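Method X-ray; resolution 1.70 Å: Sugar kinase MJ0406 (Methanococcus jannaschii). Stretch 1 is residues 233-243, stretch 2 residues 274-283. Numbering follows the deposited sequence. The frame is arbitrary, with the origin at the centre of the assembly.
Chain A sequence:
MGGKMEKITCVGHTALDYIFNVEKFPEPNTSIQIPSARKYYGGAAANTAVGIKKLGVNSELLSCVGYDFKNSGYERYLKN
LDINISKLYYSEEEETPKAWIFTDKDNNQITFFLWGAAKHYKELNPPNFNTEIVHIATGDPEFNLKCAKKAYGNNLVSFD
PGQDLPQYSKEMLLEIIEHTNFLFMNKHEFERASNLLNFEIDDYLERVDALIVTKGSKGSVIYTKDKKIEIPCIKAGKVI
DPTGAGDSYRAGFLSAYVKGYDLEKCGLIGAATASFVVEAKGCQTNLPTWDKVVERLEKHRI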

# COMPACT_ATOMS: atom_id res chain seq x y z
N CYS A 233 -31.04 -15.85 -0.59
CA CYS A 233 -30.31 -14.67 -1.01
C CYS A 233 -31.33 -13.70 -1.61
O CYS A 233 -32.27 -14.13 -2.27
CB CYS A 233 -29.27 -15.06 -2.06
SG CYS A 233 -28.18 -13.71 -2.55
N ILE A 234 -31.15 -12.41 -1.35
CA ILE A 234 -32.02 -11.38 -1.89
C ILE A 234 -31.30 -10.73 -3.07
O ILE A 234 -30.19 -10.23 -2.92
CB ILE A 234 -32.38 -10.32 -0.82
CG1 ILE A 234 -33.20 -10.95 0.32
CG2 ILE A 234 -33.13 -9.14 -1.44
CD1 ILE A 234 -34.64 -11.29 -0.04
N LYS A 235 -31.93 -10.77 -4.24
CA LYS A 235 -31.31 -10.25 -5.46
C LYS A 235 -31.02 -8.75 -5.37
O LYS A 235 -31.90 -7.95 -5.05
CB LYS A 235 -32.20 -10.54 -6.68
CG LYS A 235 -32.33 -12.01 -7.02
CD LYS A 235 -32.90 -12.21 -8.42
CE LYS A 235 -33.25 -13.67 -8.68
NZ LYS A 235 -33.33 -13.98 -10.13
N ALA A 236 -29.77 -8.39 -5.65
CA ALA A 236 -29.35 -6.99 -5.73
C ALA A 236 -29.60 -6.47 -7.14
O ALA A 236 -30.03 -7.22 -8.02
CB ALA A 236 -27.88 -6.86 -5.36
N GLY A 237 -29.33 -5.18 -7.35
CA GLY A 237 -29.47 -4.56 -8.66
C GLY A 237 -28.33 -4.94 -9.60
O GLY A 237 -28.56 -5.35 -10.73
N LYS A 238 -27.10 -4.77 -9.11
CA LYS A 238 -25.89 -5.12 -9.87
C LYS A 238 -24.67 -5.14 -8.93
O LYS A 238 -24.37 -4.13 -8.29
CB LYS A 238 -25.67 -4.11 -11.00
CG LYS A 238 -24.31 -4.23 -11.70
CD LYS A 238 -24.31 -3.55 -13.07
CE LYS A 238 -23.13 -2.61 -13.23
NZ LYS A 238 -23.08 -2.01 -14.60
N VAL A 239 -23.98 -6.27 -8.88
CA VAL A 239 -22.86 -6.46 -7.94
C VAL A 239 -21.58 -5.74 -8.39
O VAL A 239 -20.93 -6.15 -9.35
CB VAL A 239 -22.55 -7.97 -7.73
CG1 VAL A 239 -21.43 -8.16 -6.70
CG2 VAL A 239 -23.81 -8.72 -7.30
N ILE A 240 -21.23 -4.65 -7.69
CA ILE A 240 -19.99 -3.91 -7.94
C ILE A 240 -18.86 -4.34 -6.99
O ILE A 240 -17.71 -4.46 -7.42
CB ILE A 240 -20.24 -2.38 -7.84
CG1 ILE A 240 -21.40 -1.98 -8.77
CG2 ILE A 240 -18.95 -1.60 -8.16
CD1 ILE A 240 -21.51 -0.49 -9.04
N ASP A 241 -19.18 -4.56 -5.72
CA ASP A 241 -18.17 -4.87 -4.71
C ASP A 241 -18.74 -5.78 -3.62
O ASP A 241 -19.58 -5.35 -2.82
CB ASP A 241 -17.65 -3.56 -4.11
CG ASP A 241 -16.54 -3.77 -3.10
OD1 ASP A 241 -15.88 -4.82 -3.12
OD2 ASP A 241 -16.24 -2.92 -2.24
N PRO A 242 -18.29 -7.04 -3.57
CA PRO A 242 -18.81 -8.00 -2.58
C PRO A 242 -18.20 -7.87 -1.18
O PRO A 242 -18.64 -8.59 -0.29
CB PRO A 242 -18.44 -9.35 -3.20
CG PRO A 242 -17.18 -9.08 -3.96
CD PRO A 242 -17.25 -7.65 -4.42
N THR A 243 -17.24 -6.96 -1.00
CA THR A 243 -16.40 -6.94 0.20
C THR A 243 -17.17 -6.66 1.49
O THR A 243 -16.90 -7.27 2.52
CB THR A 243 -15.28 -5.88 0.07
OG1 THR A 243 -14.66 -5.96 -1.22
CG2 THR A 243 -14.14 -6.15 1.05
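Stretch 2 (274-283) ASFVVEAKGC

Stretch 1 has no regular helix or strand. Stretch 2 starts as the last part of a helix that begins earlier in the chain. A type I beta turn spans Val277 to Ala280, and the chain beyond it is irregular. The weak hydrogen bond from Ala280 N to Val277 O, 3.4 Å, belongs to this turn.

The two stretches advance in broadly the same direction. Ala236 lies nearest Ser275, with 4.8 Å from CA to CA. Val239 lies nearest Glu279, CA to CA 5.1 Å, and Thr243 nearest Cys283, CA to CA 6.2 Å. The match is not strictly stepwise, because Pro242 comes back to Val278, CA to CA 5.0 Å.

The turn places the carbonyl of Val278 against the middle of stretch 1. Val278 O accepts two backbone hydrogen bonds, from Ile240 N at 2.8 Å and from Asp241 N at 3.2 Å. The second is nearly straight. CA-H...O contacts add to this pairing: Val239 CA lies 3.5 Å from Val278 O, Glu279 CA 3.5 Å from Lys238 O, and Val278 CA 3.2 Å from Asp241 O. A water O lies 2.7 Å from Asp241 O and 3.2 Å from Gly282 O, and so sits between the two backbones.

Two carboxylates extend the backbone pairing. Asp241 points toward stretch 2 and is buried. Its OD2 accepts a hydrogen bond from Gly282 N at 3.0 Å. Its OD1 is 2.5 Å from Thr243 OG1, which donates to it within stretch 1. Glu279 has its CA-to-CB bond directed away overall, but the end of its side chain returns to stretch 1. There Glu279 OE2 accepts a hydrogen bond from Gly237 N at 3.1 Å.

Gly282 has phi/psi of 102/144. A CB at these angles would be jammed against the carbonyl O of Lys281, which by itself calls for glycine.

The remaining contacts are mostly packing. Ser275 sits against the first part of stretch 1, with its CB 3.3 Å from Ile234 O. Ala236 CB lies 3.1 Å from Ser275 O and 3.7 Å from Val278 CG2. On Val278, CG1 is 4.0 Å from Pro242 CA. Ile240 lies along the end of the turn and the loop beyond it: Ile240 CD1 is 3.1 Å from Glu279 O, and Ile240 CG2 is 3.6 Å from Lys281 CG. At the far end, Thr243 CG2 lies 3.9 Å from Cys283 SG. Together the stretches bury 659 Å², both sides summed.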

# COMPACT_ATOMS: atom_id res chain seq x y z
N ALA A 274 -27.48 -6.96 3.00
CA ALA A 274 -26.33 -7.34 2.19
C ALA A 274 -26.53 -7.06 0.72
O ALA A 274 -25.57 -6.78 0.00
CB ALA A 274 -26.01 -8.83 2.39
N SER A 275 -27.79 -7.13 0.27
CA SER A 275 -28.11 -6.89 -1.13
C SER A 275 -27.89 -5.44 -1.55
O SER A 275 -27.69 -5.17 -2.73
CB SER A 275 -29.55 -7.33 -1.44
OG SER A 275 -30.51 -6.39 -0.97
N PHE A 276 -27.93 -4.51 -0.59
CA PHE A 276 -27.65 -3.10 -0.88
C PHE A 276 -26.16 -2.80 -0.95
O PHE A 276 -25.70 -2.04 -1.80
CB PHE A 276 -28.26 -2.18 0.19
CG PHE A 276 -29.71 -1.92 -0.00
CD1 PHE A 276 -30.65 -2.63 0.72
CD2 PHE A 276 -30.14 -0.95 -0.89
CE1 PHE A 276 -32.00 -2.38 0.54
CE2 PHE A 276 -31.48 -0.71 -1.07
CZ PHE A 276 -32.41 -1.42 -0.35
N VAL A 277 -25.40 -3.37 -0.01
CA VAL A 277 -24.00 -2.99 0.14
C VAL A 277 -23.17 -3.43 -1.05
O VAL A 277 -22.27 -2.72 -1.48
CB VAL A 277 -23.41 -3.53 1.47
CG1 VAL A 277 -21.95 -3.16 1.62
CG2 VAL A 277 -24.19 -2.96 2.61
N VAL A 278 -23.50 -4.59 -1.61
CA VAL A 278 -22.81 -5.08 -2.80
C VAL A 278 -23.00 -4.23 -4.07
O VAL A 278 -22.33 -4.48 -5.07
CB VAL A 278 -23.19 -6.55 -3.14
CG1 VAL A 278 -22.76 -7.47 -2.03
CG2 VAL A 278 -24.69 -6.69 -3.41
N GLU A 279 -23.88 -3.23 -4.03
CA GLU A 279 -24.17 -2.41 -5.21
C GLU A 279 -23.17 -1.27 -5.43
O GLU A 279 -23.25 -0.58 -6.46
CB GLU A 279 -25.58 -1.83 -5.13
CG GLU A 279 -26.67 -2.89 -5.00
CD GLU A 279 -28.07 -2.31 -5.00
OE1 GLU A 279 -28.23 -1.07 -4.95
OE2 GLU A 279 -29.02 -3.12 -5.06
N ALA A 280 -22.25 -1.06 -4.49
CA ALA A 280 -21.24 -0.00 -4.62
C ALA A 280 -19.91 -0.40 -4.00
O ALA A 280 -19.83 -1.32 -3.18
CB ALA A 280 -21.74 1.27 -3.97
N LYS A 281 -18.85 0.31 -4.41
CA LYS A 281 -17.52 0.06 -3.89
C LYS A 281 -17.38 0.67 -2.51
O LYS A 281 -17.81 1.80 -2.28
CB LYS A 281 -16.45 0.65 -4.82
CG LYS A 281 -16.44 0.05 -6.21
CD LYS A 281 -15.25 0.52 -7.03
CE LYS A 281 -15.28 -0.04 -8.44
NZ LYS A 281 -13.93 -0.06 -9.07
N GLY A 282 -16.77 -0.08 -1.61
CA GLY A 282 -16.62 0.32 -0.23
C GLY A 282 -17.63 -0.41 0.63
O GLY A 282 -18.77 -0.65 0.22
N CYS A 283 -17.22 -0.75 1.83
CA CYS A 283 -18.05 -1.56 2.73
C CYS A 283 -19.16 -0.76 3.39
O CYS A 283 -20.13 -1.34 3.87
CB CYS A 283 -17.19 -2.20 3.80
SG CYS A 283 -16.03 -3.42 3.18
O HOH W 1 -19.21 -3.65 -0.71